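PDB 5DBN: acetate CoA-transferase subunit beta from Escherichia coli DH5[alpha], which catalyses, as part of a coenzyme A transferase, the transfer of CoA from acetyl-CoA to acetoacetate and other short-chain fatty acids during their degradation. Local coordinates for residues B[20-25]-B[44-49]; B[110-115]-B[120-125]; B[3-8]-B[32-37]; B[162-167]-B[174-179]. All blocks are in the same frame, centred on the assembly; numbering follows the deposited sequence.

How the contacts relate
Contact 3 opens first along the chain and interleaves with contact 1, its segments alternating as 3-8, 20-25, 32-37 and 44-49; contacts 2 and 4 follow in series. Contacts 1 and 4 belong to the same mixed sheet, contact 1 at its parallel edge (strands 42-45 and 20-23) and contact 4 at the antiparallel hairpin 166-168/172-177, with centres about 22 Å apart on opposite sides of the chain's centre. Contacts 1 and 3 meet where Leu23 CD1 lies 4.0 Å from Ala32 CB. Contact 2 comes within about 5 Å of contact 1 (nearest atoms) without touching it, the Ala125 side chain about 7 Å from that of the predicted active-site Glu46; contacts 3 and 4 lie away from it.

Contact 1. Residues B[20-25]-B[44-49]; sequences IVNLGI and QSENGF
Val21 and Gln44 supply the backbone pairing between two neighbouring parallel strands, 20-23 and 42-45, the latter outermost in the sheet within this chain. Gln44 N donates to Val21 O at 2.9 Å. Two residues on from Val21, a water accepts from Leu23 N and donates to the O of the same Gln44, bridging the strands.

Side-chain hydrogen bonds form the second group, from the Asn22 amide to an amide and a carboxylate. With CG anti to the backbone N (chi1 -173°), Asn22 carries its amide across toward the other strand, where ND2 gives two hydrogen bonds. One reaches Gln44 OE1 at 3.0 Å, nearly in line with that C=O and within the Asn22 amide plane but bent at the hydrogen; the other, straighter, reaches Glu46 OE1 at 3.2 Å from above the carboxylate plane. The two amide planes are turned 48° apart, and the carboxylate stands 76° from that of Asn22. Gln44 NE2 is held in turn by Ser84 OG. A leucine in place of Asn22 would probably leave Gln44 OE1 and Glu46 OE1 without this shared donor and let the carboxylate turn more easily.

Past the strand end, Gly48 N and Phe49 N both donate to Ser45 O, a G1 beta bulge. Glu46 is the predicted active-site residue, so the Asn22 amide, which Gln44 OE1 also grips, probably helps to set the carboxylate.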
loop_
_atom_site.group_PDB
_atom_site.type_symbol
_atom_site.label_atom_id
_atom_site.label_comp_id
_atom_site.label_asym_id
_atom_site.label_seq_id
_atom_site.Cartn_x
_atom_site.Cartn_y
_atom_site.Cartn_z
ATOM N N ILE B 20 -14.540 -7.606 -14.461
ATOM C CA ILE B 20 -14.224 -6.299 -13.898
ATOM C C ILE B 20 -13.685 -5.433 -15.026
ATOM O O ILE B 20 -12.637 -5.735 -15.600
ATOM C CB ILE B 20 -13.193 -6.388 -12.755
ATOM C CG1 ILE B 20 -13.629 -7.424 -11.719
ATOM C CG2 ILE B 20 -12.996 -5.025 -12.102
ATOM C CD1 ILE B 20 -14.985 -7.152 -11.094
ATOM N N VAL B 21 -14.406 -4.360 -15.340
ATOM C CA VAL B 21 -14.123 -3.561 -16.530
ATOM C C VAL B 21 -13.799 -2.108 -16.192
ATOM O O VAL B 21 -14.374 -1.535 -15.268
ATOM C CB VAL B 21 -15.322 -3.594 -17.507
ATOM C CG1 VAL B 21 -15.027 -2.780 -18.767
ATOM C CG2 VAL B 21 -15.667 -5.034 -17.872
ATOM N N ASN B 22 -12.874 -1.523 -16.948
ATOM C CA ASN B 22 -12.621 -0.086 -16.888
ATOM C C ASN B 22 -12.876 0.592 -18.230
ATOM O O ASN B 22 -12.302 0.207 -19.245
ATOM C CB ASN B 22 -11.189 0.199 -16.443
ATOM C CG ASN B 22 -10.945 1.675 -16.205
ATOM O OD1 ASN B 22 -10.732 2.441 -17.145
ATOM N ND2 ASN B 22 -10.986 2.084 -14.945
ATOM N N LEU B 23 -13.726 1.613 -18.216
ATOM C CA LEU B 23 -14.074 2.361 -19.421
ATOM C C LEU B 23 -13.498 3.776 -19.386
ATOM O O LEU B 23 -13.846 4.579 -18.518
ATOM C CB LEU B 23 -15.593 2.429 -19.585
ATOM C CG LEU B 23 -16.339 1.101 -19.735
ATOM C CD1 LEU B 23 -17.832 1.359 -19.845
ATOM C CD2 LEU B 23 -15.833 0.305 -20.939
ATOM N N GLY B 24 -12.611 4.076 -20.329
ATOM C CA GLY B 24 -12.012 5.393 -20.412
ATOM C C GLY B 24 -13.034 6.427 -20.837
ATOM O O GLY B 24 -14.080 6.084 -21.382
ATOM N N ILE B 25 -12.727 7.697 -20.588
ATOM C CA ILE B 25 -13.621 8.787 -20.963
ATOM C C ILE B 25 -13.730 8.901 -22.477
ATOM O O ILE B 25 -12.762 8.661 -23.198
ATOM C CB ILE B 25 -13.142 10.135 -20.393
ATOM N N GLN B 44 -15.079 -0.237 -12.779
ATOM C CA GLN B 44 -14.097 0.324 -11.861
ATOM C C GLN B 44 -13.798 1.765 -12.259
ATOM O O GLN B 44 -13.600 2.062 -13.438
ATOM C CB GLN B 44 -12.817 -0.523 -11.871
ATOM C CG GLN B 44 -11.860 -0.258 -10.711
ATOM C CD GLN B 44 -10.844 0.837 -10.999
ATOM O OE1 GLN B 44 -10.879 1.483 -12.047
ATOM N NE2 GLN B 44 -9.927 1.045 -10.062
ATOM N N SER B 45 -13.773 2.655 -11.271
ATOM C CA SER B 45 -13.481 4.065 -11.503
ATOM C C SER B 45 -12.122 4.404 -10.893
ATOM O O SER B 45 -11.882 4.137 -9.714
ATOM C CB SER B 45 -14.587 4.945 -10.913
ATOM O OG SER B 45 -14.592 6.236 -11.501
ATOM N N GLU B 46 -11.237 4.974 -11.709
ATOM C CA GLU B 46 -9.848 5.227 -11.314
ATOM C C GLU B 46 -9.738 6.032 -10.024
ATOM O O GLU B 46 -8.845 5.794 -9.209
ATOM C CB GLU B 46 -9.100 5.967 -12.427
ATOM C CG GLU B 46 -9.030 5.226 -13.746
ATOM C CD GLU B 46 -10.174 5.575 -14.677
ATOM O OE1 GLU B 46 -11.327 5.205 -14.369
ATOM O OE2 GLU B 46 -9.918 6.227 -15.713
ATOM N N ASN B 47 -10.644 6.989 -9.845
ATOM C CA ASN B 47 -10.608 7.866 -8.678
ATOM C C ASN B 47 -10.915 7.129 -7.371
ATOM O O ASN B 47 -10.854 7.723 -6.294
ATOM C CB ASN B 47 -11.568 9.047 -8.873
ATOM C CG ASN B 47 -12.938 8.621 -9.352
ATOM O OD1 ASN B 47 -13.084 7.602 -10.025
ATOM N ND2 ASN B 47 -13.951 9.418 -9.028
ATOM N N GLY B 48 -11.245 5.842 -7.470
ATOM C CA GLY B 48 -11.186 4.951 -6.323
ATOM C C GLY B 48 -12.475 4.299 -5.860
ATOM O O GLY B 48 -12.839 4.419 -4.692
ATOM N N PHE B 49 -13.165 3.598 -6.755
ATOM C CA PHE B 49 -14.269 2.740 -6.332
ATOM C C PHE B 49 -14.699 1.730 -7.394
ATOM O O PHE B 49 -14.447 1.907 -8.586
ATOM C CB PHE B 49 -15.472 3.589 -5.897
ATOM C CG PHE B 49 -16.006 4.507 -6.960
ATOM C CD1 PHE B 49 -15.478 5.775 -7.128
ATOM C CD2 PHE B 49 -17.067 4.119 -7.761
ATOM C CE1 PHE B 49 -15.978 6.628 -8.091
ATOM C CE2 PHE B 49 -17.573 4.969 -8.724
ATOM C CZ PHE B 49 -17.028 6.225 -8.890
HETATM O O HOH W 1 -14.789 2.382 -15.653
#

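Contact 2. Residues B[110-115]-B[120-125]; sequences ANWVVP and PGMGGA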
loop_
_atom_site.group_PDB
_atom_site.type_symbol
_atom_site.label_atom_id
_atom_site.label_comp_id
_atom_site.label_asym_id
_atom_site.label_seq_id
_atom_site.Cartn_x
_atom_site.Cartn_y
_atom_site.Cartn_z
ATOM N N ALA B 110 -0.807 5.037 -28.634
ATOM C CA ALA B 110 -0.684 6.455 -28.323
ATOM C C ALA B 110 -2.085 7.040 -28.193
ATOM O O ALA B 110 -2.871 6.982 -29.142
ATOM C CB ALA B 110 0.109 7.176 -29.399
ATOM N N ASN B 111 -2.414 7.580 -27.021
ATOM C CA ASN B 111 -3.760 8.104 -26.794
ATOM C C ASN B 111 -3.840 9.108 -25.649
ATOM O O ASN B 111 -4.891 9.251 -25.020
ATOM C CB ASN B 111 -4.737 6.949 -26.530
ATOM C CG ASN B 111 -4.641 6.393 -25.114
ATOM O OD1 ASN B 111 -3.597 6.458 -24.470
ATOM N ND2 ASN B 111 -5.741 5.834 -24.632
ATOM N N TRP B 112 -2.740 9.810 -25.384
ATOM C CA TRP B 112 -2.718 10.801 -24.310
ATOM C C TRP B 112 -2.152 12.151 -24.741
ATOM O O TRP B 112 -2.236 13.121 -23.990
ATOM C CB TRP B 112 -1.923 10.268 -23.114
ATOM C CG TRP B 112 -0.437 10.208 -23.310
ATOM C CD1 TRP B 112 0.265 9.230 -23.950
ATOM C CD2 TRP B 112 0.531 11.157 -22.845
ATOM N NE1 TRP B 112 1.609 9.512 -23.916
ATOM C CE2 TRP B 112 1.799 10.690 -23.242
ATOM C CE3 TRP B 112 0.447 12.357 -22.132
ATOM C CZ2 TRP B 112 2.974 11.381 -22.954
ATOM C CZ3 TRP B 112 1.616 13.040 -21.846
ATOM C CH2 TRP B 112 2.862 12.551 -22.256
ATOM N N VAL B 113 -1.583 12.228 -25.939
ATOM C CA VAL B 113 -1.052 13.500 -26.414
ATOM C C VAL B 113 -0.886 13.541 -27.930
ATOM O O VAL B 113 -0.454 12.569 -28.554
ATOM C CB VAL B 113 0.306 13.820 -25.736
ATOM C CG1 VAL B 113 1.321 12.717 -26.006
ATOM C CG2 VAL B 113 0.838 15.176 -26.192
ATOM N N VAL B 114 -1.253 14.683 -28.504
ATOM C CA VAL B 114 -1.056 14.967 -29.918
ATOM C C VAL B 114 -0.031 16.092 -30.043
ATOM O O VAL B 114 -0.211 17.156 -29.450
ATOM C CB VAL B 114 -2.372 15.382 -30.616
ATOM C CG1 VAL B 114 -2.132 15.664 -32.094
ATOM C CG2 VAL B 114 -3.427 14.305 -30.448
ATOM N N PRO B 115 1.054 15.866 -30.802
ATOM C CA PRO B 115 2.022 16.954 -30.978
ATOM C C PRO B 115 1.406 18.180 -31.646
ATOM O O PRO B 115 0.716 18.042 -32.657
ATOM C CB PRO B 115 3.098 16.332 -31.874
ATOM C CG PRO B 115 2.961 14.863 -31.681
ATOM C CD PRO B 115 1.506 14.620 -31.447
ATOM N N PRO B 120 -2.547 17.182 -22.183
ATOM C CA PRO B 120 -3.498 17.049 -21.075
ATOM C C PRO B 120 -2.971 16.190 -19.928
ATOM O O PRO B 120 -3.463 16.310 -18.807
ATOM C CB PRO B 120 -4.699 16.377 -21.741
ATOM C CG PRO B 120 -4.085 15.512 -22.793
ATOM C CD PRO B 120 -2.845 16.233 -23.273
ATOM N N GLY B 121 -1.984 15.343 -20.213
ATOM C CA GLY B 121 -1.460 14.402 -19.237
ATOM C C GLY B 121 -1.942 12.999 -19.555
ATOM O O GLY B 121 -2.894 12.834 -20.317
ATOM N N MET B 122 -1.285 11.991 -18.990
ATOM C CA MET B 122 -1.627 10.604 -19.295
ATOM C C MET B 122 -2.688 10.072 -18.340
ATOM O O MET B 122 -3.397 9.117 -18.658
ATOM C CB MET B 122 -0.386 9.702 -19.243
ATOM C CG MET B 122 0.290 9.587 -17.877
ATOM S SD MET B 122 1.258 11.031 -17.392
ATOM C CE MET B 122 2.570 10.997 -18.606
ATOM N N GLY B 123 -2.799 10.694 -17.171
ATOM C CA GLY B 123 -3.723 10.228 -16.156
ATOM C C GLY B 123 -3.382 8.811 -15.737
ATOM O O GLY B 123 -2.252 8.532 -15.331
ATOM N N GLY B 124 -4.361 7.916 -15.850
ATOM C CA GLY B 124 -4.184 6.521 -15.483
ATOM C C GLY B 124 -4.158 5.596 -16.686
ATOM O O GLY B 124 -4.241 4.377 -16.539
ATOM N N ALA B 125 -4.026 6.170 -17.877
ATOM C CA ALA B 125 -4.090 5.390 -19.110
ATOM C C ALA B 125 -2.927 4.414 -19.208
ATOM O O ALA B 125 -3.106 3.260 -19.607
ATOM C CB ALA B 125 -4.105 6.303 -20.319
#
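Trp112 and Met122 lie side by side and point the same way, forming a Met-aromatic contact in the loop between strand 109-110 and helix 125-131. The thioether chain, bent at chi2 and chi3, folds back over the indole. Its methyl, Met122 CE, sits 4.1 Å from the centroid of the six-membered Trp112 ring and 19° off the ring normal, which makes it a CH-pi contact over the face. Met122 SD is farther from that centroid, at 5.2 Å, and approaches obliquely. Met122 CB comes to the same face nearer the rim, while Val113 CG1 covers the opposite face over its centre.

In both Trp112 and Met122, CG lies between the backbone N and the carbonyl carbon (chi1 73° and 63°), which lets the thioether run along the indole. A hydrogen bond from Trp112 NE1 to Leu158 O helps to hold the indole's rotation. Gly121 C lies 3.6 Å from Trp112 CE3.

Beyond Met122 a type II' beta turn, closed by Ala125 N donating to Met122 O, leads into the helix. Another protein chain packs on Trp112, Pro120 and Met122 and makes backbone hydrogen bonds with Pro120 and Gly123; the Ala125 side chain lies about 7 Å from that of Glu46, the predicted active-site residue. At the other end of the contact, Pro120 CG rests 3.3 Å from Trp112 O.

Contact 3. Residues B[3-8]-B[32-37]; sequences AKQRIA and ANYLPE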
loop_
_atom_site.group_PDB
_atom_site.type_symbol
_atom_site.label_atom_id
_atom_site.label_comp_id
_atom_site.label_asym_id
_atom_site.label_seq_id
_atom_site.Cartn_x
_atom_site.Cartn_y
_atom_site.Cartn_z
ATOM N N ALA B 3 -21.273 5.314 -36.076
ATOM C CA ALA B 3 -20.011 4.579 -36.098
ATOM C C ALA B 3 -19.560 4.246 -34.685
ATOM O O ALA B 3 -19.247 3.096 -34.381
ATOM C CB ALA B 3 -18.940 5.375 -36.820
ATOM N N LYS B 4 -19.510 5.266 -33.835
ATOM C CA LYS B 4 -19.139 5.093 -32.435
ATOM C C LYS B 4 -20.037 4.060 -31.762
ATOM O O LYS B 4 -19.586 3.283 -30.921
ATOM C CB LYS B 4 -19.236 6.422 -31.690
ATOM C CG LYS B 4 -18.314 7.504 -32.218
ATOM C CD LYS B 4 -18.423 8.768 -31.380
ATOM C CE LYS B 4 -17.660 9.924 -32.004
ATOM N NZ LYS B 4 -17.766 11.167 -31.190
ATOM N N GLN B 5 -21.312 4.056 -32.142
ATOM C CA GLN B 5 -22.279 3.139 -31.553
ATOM C C GLN B 5 -22.054 1.705 -32.021
ATOM O O GLN B 5 -22.185 0.773 -31.229
ATOM C CB GLN B 5 -23.705 3.588 -31.879
ATOM C CG GLN B 5 -24.105 4.879 -31.177
ATOM C CD GLN B 5 -25.507 5.338 -31.532
ATOM O OE1 GLN B 5 -26.069 4.934 -32.551
ATOM N NE2 GLN B 5 -26.079 6.188 -30.687
ATOM N N ARG B 6 -21.711 1.516 -33.293
ATOM C CA ARG B 6 -21.397 0.173 -33.769
ATOM C C ARG B 6 -20.125 -0.338 -33.093
ATOM O O ARG B 6 -20.053 -1.500 -32.695
ATOM C CB ARG B 6 -21.252 0.121 -35.298
ATOM C CG ARG B 6 -22.543 0.410 -36.066
ATOM C CD ARG B 6 -22.327 0.453 -37.584
ATOM N NE ARG B 6 -21.443 1.518 -38.059
ATOM C CZ ARG B 6 -21.852 2.722 -38.455
ATOM N NH1 ARG B 6 -23.143 3.036 -38.444
ATOM N NH2 ARG B 6 -20.968 3.614 -38.881
ATOM N N ILE B 7 -19.124 0.527 -32.973
ATOM C CA ILE B 7 -17.895 0.181 -32.268
ATOM C C ILE B 7 -18.208 -0.232 -30.829
ATOM O O ILE B 7 -17.808 -1.306 -30.382
ATOM C CB ILE B 7 -16.893 1.353 -32.271
ATOM C CG1 ILE B 7 -16.448 1.658 -33.701
ATOM C CG2 ILE B 7 -15.676 1.033 -31.399
ATOM C CD1 ILE B 7 -15.717 2.970 -33.855
ATOM N N ALA B 8 -18.913 0.638 -30.111
ATOM C CA ALA B 8 -19.286 0.376 -28.725
ATOM C C ALA B 8 -20.078 -0.919 -28.612
ATOM O O ALA B 8 -19.867 -1.713 -27.694
ATOM C CB ALA B 8 -20.092 1.534 -28.167
ATOM N N ALA B 32 -21.136 0.671 -22.068
ATOM C CA ALA B 32 -22.021 0.294 -20.973
ATOM C C ALA B 32 -23.482 0.281 -21.421
ATOM O O ALA B 32 -24.337 -0.304 -20.754
ATOM C CB ALA B 32 -21.837 1.241 -19.799
ATOM N N ASN B 33 -23.761 0.917 -22.555
ATOM C CA ASN B 33 -25.130 1.067 -23.039
ATOM C C ASN B 33 -25.521 -0.002 -24.055
ATOM O O ASN B 33 -26.589 0.081 -24.663
ATOM C CB ASN B 33 -25.310 2.447 -23.677
ATOM C CG ASN B 33 -24.959 3.581 -22.733
ATOM O OD1 ASN B 33 -25.005 3.426 -21.510
ATOM N ND2 ASN B 33 -24.606 4.731 -23.297
ATOM N N TYR B 34 -24.658 -0.999 -24.240
ATOM C CA TYR B 34 -24.893 -2.039 -25.241
ATOM C C TYR B 34 -24.541 -3.436 -24.728
ATOM O O TYR B 34 -24.273 -4.341 -25.518
ATOM C CB TYR B 34 -24.094 -1.738 -26.512
ATOM C CG TYR B 34 -24.531 -0.470 -27.210
ATOM C CD1 TYR B 34 -25.639 -0.461 -28.047
ATOM C CD2 TYR B 34 -23.831 0.716 -27.037
ATOM C CE1 TYR B 34 -26.040 0.694 -28.685
ATOM C CE2 TYR B 34 -24.224 1.876 -27.674
ATOM C CZ TYR B 34 -25.329 1.860 -28.495
ATOM O OH TYR B 34 -25.721 3.015 -29.129
ATOM N N LEU B 35 -24.540 -3.614 -23.411
ATOM C CA LEU B 35 -24.260 -4.923 -22.832
ATOM C C LEU B 35 -25.365 -5.912 -23.199
ATOM O O LEU B 35 -26.541 -5.641 -22.957
ATOM C CB LEU B 35 -24.126 -4.827 -21.313
ATOM C CG LEU B 35 -23.004 -3.918 -20.810
ATOM C CD1 LEU B 35 -23.097 -3.748 -19.297
ATOM C CD2 LEU B 35 -21.641 -4.470 -21.199
ATOM N N PRO B 36 -24.999 -7.055 -23.809
ATOM C CA PRO B 36 -26.026 -8.053 -24.134
ATOM C C PRO B 36 -26.734 -8.600 -22.897
ATOM O O PRO B 36 -26.228 -8.461 -21.784
ATOM C CB PRO B 36 -25.234 -9.163 -24.833
ATOM C CG PRO B 36 -24.002 -8.505 -25.334
ATOM C CD PRO B 36 -23.677 -7.439 -24.336
ATOM N N GLU B 37 -27.887 -9.228 -23.102
ATOM C CA GLU B 37 -28.656 -9.808 -22.007
ATOM C C GLU B 37 -27.894 -10.961 -21.361
ATOM O O GLU B 37 -27.319 -11.802 -22.053
ATOM C CB GLU B 37 -30.021 -10.291 -22.505
ATOM C CG GLU B 37 -30.893 -9.198 -23.121
ATOM C CD GLU B 37 -31.342 -8.149 -22.113
ATOM O OE1 GLU B 37 -31.870 -7.101 -22.543
ATOM O OE2 GLU B 37 -31.174 -8.370 -20.894
#
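The Tyr34 ring has Gln5 O over one face, 4.2 Å above the plane and displaced toward the rim, while Ala8 CB approaches obliquely from the same helix. This is a helix-to-loop contact: the first turns of helix 3-12 meet the segment that leaves a 3-10 turn on the way from strand 20-23 to strand 42-45. Backbone bonds from Ile7 N to Ala3 O and from Ala8 N to Lys4 O confirm the regular helix, which brings Gln5 and Ala8, three residues apart, to a common side.

With CG anti to the carbonyl carbon (chi1 -64°), the Tyr34 ring is carried toward the helix at Gln5, hydroxyl end foremost. That end meets the aliphatic part of Gln5: Tyr34 OH is 3.5 Å from Gln5 CB and a little nearer to CG. No hydrogen bond links the two segments, so the contact rests on van der Waals packing, and it buries just 152 Å² in all. No other protein chain of the assembly touches either segment, but a crystal neighbour touches Tyr34 and may influence its pose. Nearer the root of the ring, the apolar closure is made by Ala8 CB, 4.0 Å from Tyr34 CD2.

Contact 4. Residues B[162-167]-B[174-179]; sequences HAVHML and FRFIDG
Met166 and Arg175 form a non-hydrogen-bonded pair, and Leu167 and Phe174 the adjoining hydrogen-bonded pair, of an antiparallel beta hairpin, in which Leu167 N donates to Phe174 O at 2.9 Å, Phe174 N to Leu167 O at 2.8 Å and, farther along, Phe176 N to His165 O at 2.9 Å.

On one face, Met166 and Arg175 run alongside each other. The fully extended thioether, with CG anti to the backbone N (chi1 -173°), brings SD 3.5 Å from Arg175 NH1 and CE 3.7 Å from Arg175 NH2, so it flanks the guanidinium, whose charge is met by Glu14 in a salt bridge. A serine at Met166 would probably open a gap along one side of the guanidinium, leaving it without this apolar flank although Glu14 would still hold its end.

The other face carries Leu167 and Phe174, whose CD2 atoms meet at 4.0 Å. Just before strand 166-168, Val164 CG1 packs 3.7 Å from CE2 of Phe176, which is still in its strand.

Strand 135-138 borders the hairpin beside 166-168, with backbone bonds from Met166 to Val135 and Ile137. Strand 180-186 follows beyond 172-177, its Met181 touching both Phe174 and Phe176, so the hairpin joins the parallel and antiparallel parts of the sheet.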
loop_
_atom_site.group_PDB
_atom_site.type_symbol
_atom_site.label_atom_id
_atom_site.label_comp_id
_atom_site.label_asym_id
_atom_site.label_seq_id
_atom_site.Cartn_x
_atom_site.Cartn_y
_atom_site.Cartn_z
ATOM N N HIS B 162 3.625 -2.414 -27.038
ATOM C CA HIS B 162 3.235 -3.822 -27.096
ATOM C C HIS B 162 2.144 -4.187 -26.089
ATOM O O HIS B 162 2.218 -5.234 -25.447
ATOM C CB HIS B 162 4.461 -4.707 -26.856
ATOM C CG HIS B 162 5.692 -4.238 -27.569
ATOM N ND1 HIS B 162 5.793 -4.211 -28.944
ATOM C CD2 HIS B 162 6.878 -3.791 -27.095
ATOM C CE1 HIS B 162 6.987 -3.758 -29.285
ATOM N NE2 HIS B 162 7.665 -3.496 -28.183
ATOM N N ALA B 163 1.132 -3.331 -25.968
ATOM C CA ALA B 163 0.120 -3.475 -24.921
ATOM C C ALA B 163 -1.275 -3.822 -25.451
ATOM O O ALA B 163 -2.092 -4.384 -24.721
ATOM C CB ALA B 163 0.054 -2.197 -24.103
ATOM N N VAL B 164 -1.552 -3.485 -26.708
ATOM C CA VAL B 164 -2.892 -3.667 -27.270
ATOM C C VAL B 164 -3.175 -5.119 -27.655
ATOM O O VAL B 164 -2.366 -5.765 -28.321
ATOM C CB VAL B 164 -3.101 -2.771 -28.513
ATOM C CG1 VAL B 164 -4.513 -2.929 -29.063
ATOM C CG2 VAL B 164 -2.831 -1.316 -28.170
ATOM N N HIS B 165 -4.337 -5.618 -27.237
ATOM C CA HIS B 165 -4.778 -6.972 -27.576
ATOM C C HIS B 165 -5.831 -6.963 -28.679
ATOM O O HIS B 165 -5.843 -7.839 -29.543
ATOM C CB HIS B 165 -5.348 -7.683 -26.346
ATOM C CG HIS B 165 -4.334 -7.961 -25.282
ATOM N ND1 HIS B 165 -4.334 -7.313 -24.065
ATOM C CD2 HIS B 165 -3.289 -8.819 -25.250
ATOM C CE1 HIS B 165 -3.332 -7.759 -23.330
ATOM N NE2 HIS B 165 -2.681 -8.674 -24.026
ATOM N N MET B 166 -6.714 -5.971 -28.641
ATOM C CA MET B 166 -7.843 -5.903 -29.559
ATOM C C MET B 166 -8.089 -4.469 -30.014
ATOM O O MET B 166 -8.157 -3.552 -29.193
ATOM C CB MET B 166 -9.097 -6.469 -28.886
ATOM C CG MET B 166 -10.308 -6.598 -29.796
ATOM S SD MET B 166 -11.744 -7.235 -28.908
ATOM C CE MET B 166 -12.929 -7.426 -30.237
ATOM N N LEU B 167 -8.205 -4.284 -31.327
ATOM C CA LEU B 167 -8.520 -2.983 -31.904
ATOM C C LEU B 167 -9.845 -3.065 -32.656
ATOM O O LEU B 167 -9.990 -3.856 -33.589
ATOM C CB LEU B 167 -7.402 -2.521 -32.839
ATOM C CG LEU B 167 -7.675 -1.236 -33.623
ATOM C CD1 LEU B 167 -7.915 -0.071 -32.673
ATOM C CD2 LEU B 167 -6.526 -0.929 -34.567
ATOM N N PHE B 174 -9.359 -5.973 -35.319
ATOM C CA PHE B 174 -8.013 -6.542 -35.337
ATOM C C PHE B 174 -7.670 -7.161 -33.985
ATOM O O PHE B 174 -8.106 -6.668 -32.945
ATOM C CB PHE B 174 -6.967 -5.478 -35.677
ATOM C CG PHE B 174 -7.129 -4.861 -37.038
ATOM C CD1 PHE B 174 -6.603 -5.479 -38.162
ATOM C CD2 PHE B 174 -7.784 -3.651 -37.192
ATOM C CE1 PHE B 174 -6.737 -4.907 -39.410
ATOM C CE2 PHE B 174 -7.922 -3.075 -38.439
ATOM C CZ PHE B 174 -7.400 -3.704 -39.549
ATOM N N ARG B 175 -6.889 -8.238 -34.004
ATOM C CA ARG B 175 -6.369 -8.829 -32.771
ATOM C C ARG B 175 -4.853 -9.007 -32.855
ATOM O O ARG B 175 -4.318 -9.374 -33.903
ATOM C CB ARG B 175 -7.034 -10.176 -32.485
ATOM C CG ARG B 175 -8.517 -10.092 -32.177
ATOM C CD ARG B 175 -9.056 -11.436 -31.723
ATOM N NE ARG B 175 -10.512 -11.432 -31.582
ATOM C CZ ARG B 175 -11.170 -11.000 -30.509
ATOM N NH1 ARG B 175 -10.513 -10.514 -29.464
ATOM N NH2 ARG B 175 -12.495 -11.046 -30.486
ATOM N N PHE B 176 -4.169 -8.737 -31.745
ATOM C CA PHE B 176 -2.726 -8.950 -31.653
ATOM C C PHE B 176 -2.431 -10.242 -30.898
ATOM O O PHE B 176 -2.662 -10.334 -29.692
ATOM C CB PHE B 176 -2.038 -7.769 -30.962
ATOM C CG PHE B 176 -2.127 -6.479 -31.727
ATOM C CD1 PHE B 176 -1.165 -6.151 -32.667
ATOM C CD2 PHE B 176 -3.163 -5.591 -31.501
ATOM C CE1 PHE B 176 -1.238 -4.966 -33.373
ATOM C CE2 PHE B 176 -3.243 -4.402 -32.204
ATOM C CZ PHE B 176 -2.277 -4.090 -33.141
ATOM N N ILE B 177 -1.914 -11.231 -31.622
ATOM C CA ILE B 177 -1.675 -12.559 -31.070
ATOM C C ILE B 177 -0.233 -12.988 -31.316
ATOM O O ILE B 177 0.192 -13.138 -32.461
ATOM C CB ILE B 177 -2.629 -13.602 -31.687
ATOM C CG1 ILE B 177 -4.072 -13.083 -31.644
ATOM C CG2 ILE B 177 -2.487 -14.943 -30.966
ATOM C CD1 ILE B 177 -5.095 -14.020 -32.253
ATOM N N ASP B 178 0.513 -13.179 -30.231
ATOM C CA ASP B 178 1.915 -13.584 -30.304
ATOM C C ASP B 178 2.732 -12.643 -31.189
ATOM O O ASP B 178 3.478 -13.087 -32.064
ATOM C CB ASP B 178 2.029 -15.022 -30.819
ATOM C CG ASP B 178 1.399 -16.030 -29.876
ATOM O OD1 ASP B 178 1.474 -15.827 -28.645
ATOM O OD2 ASP B 178 0.830 -17.028 -30.367
ATOM N N GLY B 179 2.574 -11.342 -30.963
ATOM C CA GLY B 179 3.367 -10.338 -31.651
ATOM C C GLY B 179 2.792 -9.896 -32.985
ATOM O O GLY B 179 3.007 -8.761 -33.415
#